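Local coordinates for uncharacterized protein (Aeromonas hydrophila J-1, PDB 6R1J) that forms the AhlC component of AHL, a tripartite alpha-pore-forming toxin, and probably assembles with its partner proteins on target membranes, at residues A16-P27 against R196-F207; I92-L103 against V218-G229. The protein carries 3 engineered substitutions. All coordinates share one frame; numbering follows the deposited sequence. Where two conformers were deposited one is given.

Contact 1 (A16-P27 against R196-F207); sequences AEATIQSFSGLP and RQQGFLGQTTAF. With NA (sodium ion), chain D.
Helix 16-21 runs nearly antiparallel to helix 196-207, their axes 9.3 Å apart at 155°, and the chain then continues as a loop, with a turn at Gly25, alongside the 196-200 part of the helix. Ile20 packs as a knob into a hole formed by Phe200, Gln203, Thr204 and Phe207. Its two branches divide the work: CG2 lies 3.8 Å from Phe200 CE1, while CD1 reaches on to Thr204 CG2 and Phe207 CB. Beyond the helix end, Phe23 and Phe200 make a T-shaped pair with planes at 81°; CG of Phe200, anti to the backbone N (chi1 -180°), aims the ring edge at the face of Phe23. Phe200 CB also sits over the Phe23 face, 4.1 Å from the ring centroid, a CH-pi contact. Leu26 supplies a second one, placing CD1 over a face of Phe200, 3.8 Å from that centroid. The loop is tied down by Arg196, whose NH1 donates to Ser24 O at 3.0 Å in a moderately bent bond; the oxygen lies near the guanidinium plane, yet the donor stands above the carbonyl plane. At the helical end, Ala16 CB abuts the edge of Phe207, and a water donates to Gln203 OE1 while also bonding Thr19 OG1. Glu17 turns outward, where OE2 binds a sodium ion at 2.4 Å and accepts a bond from Gln21 NE2. Thr19 OG1 hydrogen-bonds Ser22 of the second subunit, and Thr204 OG1 bonds Asn117. This is antiparallel helix packing continued by an aromatic-lined loop, which links helix 5-21 to helix 28-70 against helix 163-236 in an elongated helical bundle. Helix 28-70 borders the contact through Ala30 on Phe200 and Ile33 on Thr204, whereas helix 78-157 adds Leu120 on Phe200 and Ile123 on Gln197.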
loop_
_atom_site.group_PDB
_atom_site.type_symbol
_atom_site.label_atom_id
_atom_site.label_comp_id
_atom_site.label_asym_id
_atom_site.label_seq_id
_atom_site.Cartn_x
_atom_site.Cartn_y
_atom_site.Cartn_z
ATOM N N ALA A 16 13.166 8.848 -10.510
ATOM C CA ALA A 16 12.093 9.232 -9.566
ATOM C C ALA A 16 11.855 10.747 -9.711
ATOM O O ALA A 16 10.676 11.164 -9.724
ATOM C CB ALA A 16 12.425 8.852 -8.153
ATOM N N GLU A 17 12.941 11.502 -9.840
ATOM C CA GLU A 17 12.926 12.979 -9.949
ATOM C C GLU A 17 12.093 13.390 -11.167
ATOM O O GLU A 17 11.283 14.301 -11.005
ATOM C CB GLU A 17 14.346 13.536 -9.983
ATOM C CG GLU A 17 14.418 15.061 -9.836
ATOM C CD GLU A 17 14.368 15.862 -11.121
ATOM O OE1 GLU A 17 14.469 15.231 -12.207
ATOM O OE2 GLU A 17 14.205 17.128 -11.037
ATOM N N ALA A 18 12.268 12.767 -12.331
ATOM C CA ALA A 18 11.494 13.124 -13.539
ATOM C C ALA A 18 10.003 12.881 -13.264
ATOM O O ALA A 18 9.150 13.694 -13.622
ATOM C CB ALA A 18 11.947 12.288 -14.703
ATOM N N THR A 19 9.684 11.758 -12.627
ATOM C CA THR A 19 8.291 11.430 -12.292
ATOM C C THR A 19 7.758 12.441 -11.255
ATOM O O THR A 19 6.591 12.879 -11.411
ATOM C CB THR A 19 8.179 9.966 -11.874
ATOM O OG1 THR A 19 8.648 9.218 -12.993
ATOM C CG2 THR A 19 6.753 9.573 -11.589
ATOM N N ILE A 20 8.565 12.791 -10.264
ATOM C CA ILE A 20 8.161 13.768 -9.220
ATOM C C ILE A 20 7.854 15.118 -9.877
ATOM O O ILE A 20 6.864 15.746 -9.469
ATOM C CB ILE A 20 9.226 13.862 -8.129
ATOM C CG1 ILE A 20 9.219 12.595 -7.263
ATOM C CG2 ILE A 20 9.001 15.111 -7.300
ATOM C CD1 ILE A 20 10.361 12.487 -6.304
ATOM N N GLN A 21 8.590 15.509 -10.916
ATOM C CA GLN A 21 8.350 16.836 -11.546
ATOM C C GLN A 21 7.052 16.829 -12.368
ATOM O O GLN A 21 6.557 17.918 -12.612
ATOM C CB GLN A 21 9.517 17.283 -12.422
ATOM C CG GLN A 21 10.824 17.411 -11.663
ATOM C CD GLN A 21 10.824 18.376 -10.504
ATOM O OE1 GLN A 21 9.876 19.135 -10.287
ATOM N NE2 GLN A 21 11.885 18.319 -9.706
ATOM N N SER A 22 6.499 15.671 -12.751
ATOM C CA SER A 22 5.342 15.564 -13.648
ATOM C C SER A 22 4.053 15.938 -12.912
ATOM O O SER A 22 3.068 16.109 -13.593
ATOM C CB SER A 22 5.252 14.191 -14.296
ATOM O OG SER A 22 4.746 13.240 -13.387
ATOM N N PHE A 23 4.068 16.006 -11.585
ATOM C CA PHE A 23 2.874 16.254 -10.760
ATOM C C PHE A 23 2.602 17.758 -10.672
ATOM O O PHE A 23 3.524 18.530 -10.437
ATOM C CB PHE A 23 3.039 15.636 -9.371
ATOM C CG PHE A 23 2.839 14.129 -9.319
ATOM C CD1 PHE A 23 3.887 13.259 -9.595
ATOM C CD2 PHE A 23 1.602 13.586 -9.005
ATOM C CE1 PHE A 23 3.701 11.882 -9.517
ATOM C CE2 PHE A 23 1.406 12.208 -8.972
ATOM C CZ PHE A 23 2.462 11.357 -9.207
ATOM N N SER A 24 1.349 18.146 -10.888
ATOM C CA SER A 24 0.904 19.553 -10.751
ATOM C C SER A 24 -0.296 19.626 -9.803
ATOM O O SER A 24 -0.953 18.578 -9.488
ATOM C CB SER A 24 0.630 20.135 -12.112
ATOM O OG SER A 24 -0.408 19.420 -12.770
ATOM N N GLY A 25 -0.555 20.826 -9.295
ATOM C CA GLY A 25 -1.761 21.099 -8.500
ATOM C C GLY A 25 -1.618 20.572 -7.102
ATOM O O GLY A 25 -2.633 20.298 -6.497
ATOM N N LEU A 26 -0.390 20.395 -6.621
ATOM C CA LEU A 26 -0.170 19.857 -5.260
ATOM C C LEU A 26 0.171 21.006 -4.316
ATOM O O LEU A 26 0.528 22.103 -4.736
ATOM C CB LEU A 26 0.911 18.763 -5.310
ATOM C CG LEU A 26 0.499 17.479 -6.034
ATOM C CD1 LEU A 26 1.673 16.506 -6.129
ATOM C CD2 LEU A 26 -0.696 16.802 -5.344
ATOM N N PRO A 27 0.040 20.786 -3.005
ATOM C CA PRO A 27 0.343 21.830 -2.035
ATOM C C PRO A 27 1.825 22.139 -1.855
ATOM O O PRO A 27 2.697 21.419 -2.377
ATOM C CB PRO A 27 -0.224 21.292 -0.716
ATOM C CG PRO A 27 -0.293 19.788 -0.912
ATOM C CD PRO A 27 -0.557 19.587 -2.385
ATOM N N ARG A 196 -4.072 11.460 -6.289
ATOM C CA ARG A 196 -2.894 12.163 -6.833
ATOM C C ARG A 196 -1.846 12.328 -5.744
ATOM O O ARG A 196 -0.644 12.107 -6.011
ATOM C CB ARG A 196 -3.330 13.530 -7.342
ATOM C CG ARG A 196 -2.245 14.279 -8.072
ATOM C CD ARG A 196 -2.809 15.578 -8.601
ATOM N NE ARG A 196 -3.862 15.393 -9.596
ATOM C CZ ARG A 196 -4.215 16.329 -10.494
ATOM N NH1 ARG A 196 -3.576 17.493 -10.532
ATOM N NH2 ARG A 196 -5.164 16.084 -11.385
ATOM N N GLN A 197 -2.239 12.757 -4.552
ATOM C CA GLN A 197 -1.230 12.904 -3.479
ATOM C C GLN A 197 -0.619 11.541 -3.118
ATOM O O GLN A 197 0.560 11.520 -2.771
ATOM C CB GLN A 197 -1.794 13.575 -2.218
ATOM C CG GLN A 197 -2.010 15.065 -2.417
ATOM C CD GLN A 197 -2.361 15.834 -1.162
ATOM O OE1 GLN A 197 -2.015 15.443 -0.038
ATOM N NE2 GLN A 197 -3.102 16.919 -1.374
ATOM N N GLN A 198 -1.405 10.481 -3.019
ATOM C CA GLN A 198 -0.835 9.143 -2.671
ATOM C C GLN A 198 0.199 8.763 -3.752
ATOM O O GLN A 198 1.308 8.272 -3.426
ATOM C CB GLN A 198 -1.951 8.105 -2.580
ATOM C CG GLN A 198 -2.848 8.285 -1.355
ATOM C CD GLN A 198 -4.105 7.444 -1.444
ATOM O OE1 GLN A 198 -4.585 7.138 -2.539
ATOM N NE2 GLN A 198 -4.675 7.073 -0.292
ATOM N N GLY A 199 -0.139 8.962 -5.016
ATOM C CA GLY A 199 0.796 8.681 -6.122
ATOM C C GLY A 199 2.071 9.479 -5.939
ATOM O O GLY A 199 3.196 8.924 -6.061
ATOM N N PHE A 200 1.955 10.762 -5.642
ATOM C CA PHE A 200 3.139 11.635 -5.449
ATOM C C PHE A 200 3.988 11.147 -4.274
ATOM O O PHE A 200 5.216 11.062 -4.357
ATOM C CB PHE A 200 2.673 13.079 -5.224
ATOM C CG PHE A 200 3.817 14.012 -5.026
ATOM C CD1 PHE A 200 4.455 14.590 -6.117
ATOM C CD2 PHE A 200 4.215 14.384 -3.749
ATOM C CE1 PHE A 200 5.504 15.485 -5.920
ATOM C CE2 PHE A 200 5.259 15.283 -3.566
ATOM C CZ PHE A 200 5.901 15.836 -4.648
ATOM N N LEU A 201 3.358 10.885 -3.135
ATOM C CA LEU A 201 4.090 10.379 -1.951
ATOM C C LEU A 201 4.777 9.022 -2.245
ATOM O O LEU A 201 5.859 8.821 -1.739
ATOM C CB LEU A 201 3.111 10.251 -0.783
ATOM C CG LEU A 201 2.893 11.546 -0.003
ATOM C CD1 LEU A 201 1.688 11.436 0.914
ATOM C CD2 LEU A 201 4.150 11.883 0.789
ATOM N N GLY A 202 4.160 8.149 -3.018
ATOM C CA GLY A 202 4.800 6.889 -3.481
ATOM C C GLY A 202 6.105 7.190 -4.215
ATOM O O GLY A 202 7.126 6.557 -3.923
ATOM N N GLN A 203 6.130 8.222 -5.049
ATOM C CA GLN A 203 7.346 8.571 -5.808
ATOM C C GLN A 203 8.349 9.238 -4.890
ATOM O O GLN A 203 9.539 8.919 -5.010
ATOM C CB GLN A 203 7.006 9.441 -7.012
ATOM C CG GLN A 203 6.208 8.690 -8.037
ATOM C CD GLN A 203 7.005 7.504 -8.520
ATOM O OE1 GLN A 203 8.109 7.662 -9.035
ATOM N NE2 GLN A 203 6.436 6.328 -8.334
ATOM N N THR A 204 7.917 10.103 -3.958
ATOM C CA THR A 204 8.878 10.764 -3.069
ATOM C C THR A 204 9.411 9.744 -2.064
ATOM O O THR A 204 10.569 9.866 -1.692
ATOM C CB THR A 204 8.351 12.052 -2.411
ATOM O OG1 THR A 204 7.327 11.770 -1.497
ATOM C CG2 THR A 204 7.743 13.001 -3.409
ATOM N N THR A 205 8.623 8.757 -1.661
ATOM C CA THR A 205 9.129 7.719 -0.721
ATOM C C THR A 205 10.207 6.902 -1.463
ATOM O O THR A 205 11.218 6.562 -0.858
ATOM C CB THR A 205 7.999 6.813 -0.204
ATOM O OG1 THR A 205 7.074 7.660 0.478
ATOM C CG2 THR A 205 8.500 5.725 0.728
ATOM N N ALA A 206 9.981 6.610 -2.733
ATOM C CA ALA A 206 10.923 5.786 -3.524
ATOM C C ALA A 206 12.209 6.590 -3.694
ATOM O O ALA A 206 13.305 6.043 -3.562
ATOM C CB ALA A 206 10.283 5.389 -4.815
ATOM N N PHE A 207 12.095 7.887 -3.941
ATOM C CA PHE A 207 13.279 8.763 -4.132
ATOM C C PHE A 207 14.121 8.740 -2.869
ATOM O O PHE A 207 15.325 8.538 -2.893
ATOM C CB PHE A 207 12.875 10.182 -4.521
ATOM C CG PHE A 207 14.061 11.071 -4.783
ATOM C CD1 PHE A 207 14.799 11.591 -3.740
ATOM C CD2 PHE A 207 14.458 11.339 -6.086
ATOM C CE1 PHE A 207 15.915 12.383 -3.987
ATOM C CE2 PHE A 207 15.555 12.149 -6.328
ATOM C CZ PHE A 207 16.284 12.664 -5.280
HETATM NA NA NA D . 14.693 18.605 -12.882
HETATM O O HOH W 1 13.781 16.382 -14.598
HETATM O O HOH W 2 9.803 7.118 -11.003
HETATM O O HOH W 3 17.323 19.372 -11.766
#

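Contact 2 (I92-L103 against V218-G229); sequences IAPIQTLTAQTL and VSKVGNTISLLG. With NA (sodium ion), chain C.
Two long helices of the bundle, 78-157 and 163-236, pack antiparallel here by knobs-into-holes: the short segments cross at 152° with axes 9.3 Å apart. Thr99 and Ile225 are the reciprocal knobs. Thr99 enters among Val218, Val221, Gly222 and Ile225, leading with its methyl, since CG2 stands anti to the backbone nitrogen and comes within 3.7 Å of Gly222 N. Its hydroxyl is turned back to its own helix, OG1 donating to Ile95 O at 2.7 Å, with the donor tilted 30° from the carbonyl plane; Thr99 N reaches the same oxygen from the opposite face. The polar end of this buried threonine is therefore satisfied without a bond across the interface. Ile225 sits among Ile92, Ile95, Gln96 and Thr99. Its CG2 lies alongside the extended Gln96 chain, 3.8 Å from Gln96 CB, and also meets Ile92 CG2, while CD1 meets both Thr99 OG1 and Ile95 CG2. Gln96 carries its amide past Ile225 to the neighbourhood of Ser226, where NE2 donates to a water at 2.9 Å; that water donates in turn to Gly222 O, making a single-water bridge between the helices. Toward the other end, Val218 CG1 packs 3.9 Å from Leu103 CB, and Leu103 CD1 touches Ser219 CB. Helix 28-70 adjoins through Phe58 on Ile92 and Val55 on Ile95. On helix 244-264, Asp264 shares a sodium ion with Thr224, whose OG1 is 2.8 Å from the metal. With no direct hydrogen bond between the segments, the exchange of knobs by Thr99 and Ile225 is the pattern of an antiparallel, coiled-coil-like helical bundle.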
loop_
_atom_site.group_PDB
_atom_site.type_symbol
_atom_site.label_atom_id
_atom_site.label_comp_id
_atom_site.label_asym_id
_atom_site.label_seq_id
_atom_site.Cartn_x
_atom_site.Cartn_y
_atom_site.Cartn_z
ATOM N N ILE A 92 45.045 11.561 2.687
ATOM C CA ILE A 92 43.716 11.111 3.194
ATOM C C ILE A 92 42.855 12.351 3.515
ATOM O O ILE A 92 41.703 12.379 3.118
ATOM C CB ILE A 92 43.928 10.215 4.426
ATOM C CG1 ILE A 92 44.383 8.813 4.011
ATOM C CG2 ILE A 92 42.699 10.137 5.328
ATOM C CD1 ILE A 92 44.978 8.037 5.135
ATOM N N ALA A 93 43.432 13.364 4.174
ATOM C CA ALA A 93 42.719 14.553 4.719
ATOM C C ALA A 93 41.691 15.072 3.729
ATOM O O ALA A 93 40.528 15.141 4.089
ATOM C CB ALA A 93 43.667 15.658 5.125
ATOM N N PRO A 94 42.060 15.487 2.498
ATOM C CA PRO A 94 41.083 16.001 1.540
ATOM C C PRO A 94 40.002 15.003 1.088
ATOM O O PRO A 94 38.925 15.437 0.742
ATOM C CB PRO A 94 41.912 16.396 0.314
ATOM C CG PRO A 94 43.224 15.629 0.474
ATOM C CD PRO A 94 43.431 15.506 1.966
ATOM N N ILE A 95 40.281 13.691 1.088
ATOM C CA ILE A 95 39.281 12.697 0.598
ATOM C C ILE A 95 38.303 12.468 1.739
ATOM O O ILE A 95 37.111 12.350 1.438
ATOM C CB ILE A 95 39.917 11.377 0.082
ATOM C CG1 ILE A 95 40.974 11.635 -1.000
ATOM C CG2 ILE A 95 38.846 10.445 -0.465
ATOM C CD1 ILE A 95 40.418 12.182 -2.295
ATOM N N GLN A 96 38.826 12.373 2.965
ATOM C CA GLN A 96 38.004 12.161 4.171
ATOM C C GLN A 96 37.064 13.371 4.304
ATOM O O GLN A 96 35.879 13.149 4.647
ATOM C CB GLN A 96 38.863 11.974 5.406
ATOM C CG GLN A 96 38.088 11.457 6.602
ATOM C CD GLN A 96 38.978 10.896 7.678
ATOM O OE1 GLN A 96 40.178 11.128 7.687
ATOM N NE2 GLN A 96 38.398 10.130 8.587
ATOM N N THR A 97 37.547 14.562 3.941
ATOM C CA THR A 97 36.792 15.838 4.071
ATOM C C THR A 97 35.676 15.873 3.032
ATOM O O THR A 97 34.513 16.096 3.450
ATOM C CB THR A 97 37.731 17.057 4.060
ATOM O OG1 THR A 97 38.447 16.941 5.293
ATOM C CG2 THR A 97 37.009 18.383 4.017
ATOM N N LEU A 98 35.994 15.605 1.758
ATOM C CA LEU A 98 35.023 15.632 0.641
ATOM C C LEU A 98 33.918 14.591 0.894
ATOM O O LEU A 98 32.719 14.848 0.583
ATOM C CB LEU A 98 35.761 15.353 -0.667
ATOM C CG LEU A 98 34.910 15.494 -1.933
ATOM C CD1 LEU A 98 34.451 16.930 -2.150
ATOM C CD2 LEU A 98 35.653 15.000 -3.160
ATOM N N THR A 99 34.284 13.447 1.459
ATOM C CA THR A 99 33.311 12.381 1.781
ATOM C C THR A 99 32.363 12.890 2.879
ATOM O O THR A 99 31.137 12.778 2.693
ATOM C CB THR A 99 34.027 11.091 2.162
ATOM O OG1 THR A 99 34.933 10.755 1.103
ATOM C CG2 THR A 99 33.036 9.974 2.393
ATOM N N ALA A 100 32.891 13.400 3.990
ATOM C CA ALA A 100 32.094 13.961 5.113
ATOM C C ALA A 100 31.144 15.065 4.587
ATOM O O ALA A 100 29.945 15.089 4.966
ATOM C CB ALA A 100 33.029 14.474 6.203
ATOM N N GLN A 101 31.642 15.947 3.735
ATOM C CA GLN A 101 30.853 17.045 3.111
ATOM C C GLN A 101 29.737 16.470 2.252
ATOM O O GLN A 101 28.578 16.973 2.309
ATOM C CB GLN A 101 31.761 17.920 2.247
ATOM C CG GLN A 101 32.728 18.712 3.103
ATOM C CD GLN A 101 33.680 19.573 2.309
ATOM O OE1 GLN A 101 33.861 19.409 1.096
ATOM N NE2 GLN A 101 34.298 20.506 3.019
ATOM N N THR A 102 30.070 15.463 1.448
ATOM C CA THR A 102 29.088 14.812 0.579
ATOM C C THR A 102 28.013 14.171 1.455
ATOM O O THR A 102 26.833 14.273 1.088
ATOM C CB THR A 102 29.733 13.771 -0.341
ATOM O OG1 THR A 102 30.771 14.430 -1.068
ATOM C CG2 THR A 102 28.729 13.161 -1.293
ATOM N N LEU A 103 28.404 13.542 2.563
ATOM C CA LEU A 103 27.416 12.870 3.422
ATOM C C LEU A 103 26.513 13.952 4.035
ATOM O O LEU A 103 25.297 13.764 4.074
ATOM C CB LEU A 103 28.144 12.081 4.499
ATOM C CG LEU A 103 27.251 11.328 5.478
ATOM C CD1 LEU A 103 26.356 10.335 4.770
ATOM C CD2 LEU A 103 28.073 10.638 6.548
ATOM N N VAL A 218 27.800 6.226 1.014
ATOM C CA VAL A 218 28.742 7.340 1.273
ATOM C C VAL A 218 29.243 7.209 2.699
ATOM O O VAL A 218 30.456 7.388 2.969
ATOM C CB VAL A 218 28.116 8.714 1.013
ATOM C CG1 VAL A 218 29.052 9.802 1.467
ATOM C CG2 VAL A 218 27.779 8.886 -0.453
ATOM N N SER A 219 28.344 6.890 3.624
ATOM C CA SER A 219 28.725 6.772 5.037
ATOM C C SER A 219 29.693 5.575 5.186
ATOM O O SER A 219 30.694 5.695 5.926
ATOM C CB SER A 219 27.503 6.650 5.927
ATOM O OG SER A 219 27.896 6.316 7.228
ATOM N N LYS A 220 29.444 4.476 4.477
ATOM C CA LYS A 220 30.326 3.265 4.563
ATOM C C LYS A 220 31.711 3.664 4.053
ATOM O O LYS A 220 32.684 3.401 4.732
ATOM C CB LYS A 220 29.685 2.096 3.803
ATOM C CG LYS A 220 30.428 0.778 3.985
ATOM C CD LYS A 220 29.773 -0.433 3.355
ATOM C CE LYS A 220 30.432 -1.725 3.843
ATOM N NZ LYS A 220 31.920 -1.694 3.708
ATOM N N VAL A 221 31.776 4.445 2.976
ATOM C CA VAL A 221 33.063 4.912 2.395
ATOM C C VAL A 221 33.824 5.743 3.440
ATOM O O VAL A 221 35.037 5.517 3.623
ATOM C CB VAL A 221 32.825 5.627 1.060
ATOM C CG1 VAL A 221 33.973 6.523 0.677
ATOM C CG2 VAL A 221 32.501 4.623 -0.049
ATOM N N GLY A 222 33.172 6.719 4.071
ATOM C CA GLY A 222 33.754 7.486 5.185
ATOM C C GLY A 222 34.238 6.599 6.322
ATOM O O GLY A 222 35.352 6.838 6.813
ATOM N N ASN A 223 33.477 5.587 6.723
ATOM C CA ASN A 223 33.877 4.676 7.831
ATOM C C ASN A 223 35.178 3.946 7.424
ATOM O O ASN A 223 36.116 3.856 8.242
ATOM C CB ASN A 223 32.766 3.686 8.212
ATOM C CG ASN A 223 31.511 4.329 8.782
ATOM O OD1 ASN A 223 31.551 5.445 9.305
ATOM N ND2 ASN A 223 30.383 3.643 8.679
ATOM N N THR A 224 35.236 3.402 6.214
ATOM C CA THR A 224 36.462 2.696 5.732
ATOM C C THR A 224 37.640 3.674 5.711
ATOM O O THR A 224 38.728 3.274 6.074
ATOM C CB THR A 224 36.266 2.132 4.333
ATOM O OG1 THR A 224 35.142 1.262 4.469
ATOM C CG2 THR A 224 37.490 1.430 3.762
ATOM N N ILE A 225 37.448 4.905 5.247
ATOM C CA ILE A 225 38.546 5.902 5.234
ATOM C C ILE A 225 39.002 6.087 6.670
ATOM O O ILE A 225 40.228 6.145 6.874
ATOM C CB ILE A 225 38.169 7.231 4.579
ATOM C CG1 ILE A 225 37.951 7.094 3.082
ATOM C CG2 ILE A 225 39.235 8.280 4.835
ATOM C CD1 ILE A 225 37.299 8.292 2.464
ATOM N N SER A 226 38.080 6.090 7.645
ATOM C CA SER A 226 38.464 6.290 9.064
ATOM C C SER A 226 39.254 5.072 9.573
ATOM O O SER A 226 40.238 5.221 10.321
ATOM C CB SER A 226 37.249 6.613 9.942
ATOM O OG SER A 226 37.694 6.798 11.265
ATOM N N LEU A 227 38.836 3.863 9.258
ATOM C CA LEU A 227 39.592 2.660 9.679
ATOM C C LEU A 227 40.987 2.697 9.018
ATOM O O LEU A 227 41.979 2.393 9.699
ATOM C CB LEU A 227 38.811 1.408 9.280
ATOM C CG LEU A 227 37.450 1.175 9.935
ATOM C CD1 LEU A 227 36.776 -0.051 9.310
ATOM C CD2 LEU A 227 37.596 1.006 11.437
ATOM N N LEU A 228 41.067 3.130 7.755
ATOM C CA LEU A 228 42.345 3.241 7.001
ATOM C C LEU A 228 43.274 4.208 7.741
ATOM O O LEU A 228 44.448 3.838 7.975
ATOM C CB LEU A 228 42.056 3.728 5.586
ATOM C CG LEU A 228 43.278 4.095 4.739
ATOM C CD1 LEU A 228 44.194 2.891 4.551
ATOM C CD2 LEU A 228 42.839 4.610 3.395
ATOM N N GLY A 229 42.751 5.378 8.147
ATOM C CA GLY A 229 43.458 6.384 8.949
ATOM C C GLY A 229 44.058 5.798 10.207
ATOM O O GLY A 229 45.217 6.138 10.537
HETATM NA NA NA C . 34.081 1.330 1.835
HETATM O O HOH W 4 35.739 9.359 7.625
#

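Both contacts draw on helix 163-236, contact 1 through 196-207 and contact 2 through 218-229. Their partners differ: the end of helix 5-21 and its following loop in contact 1, helix 78-157 in contact 2. Their centres are 33 Å apart and their nearest atoms about 12 Å, so they do not touch. Along the chain the order is 16-27, 92-103, 196-207, 218-229, and the two pairings interleave. Contact 1 lies closer to the chain centre, 11 Å against 22 Å, and borders the second subunit at many residues, whereas contact 2 meets the third only slightly, through Ser226. One long helix thus joins separated parts of the sequence at successive levels of an elongated, almost wholly helical toxin component.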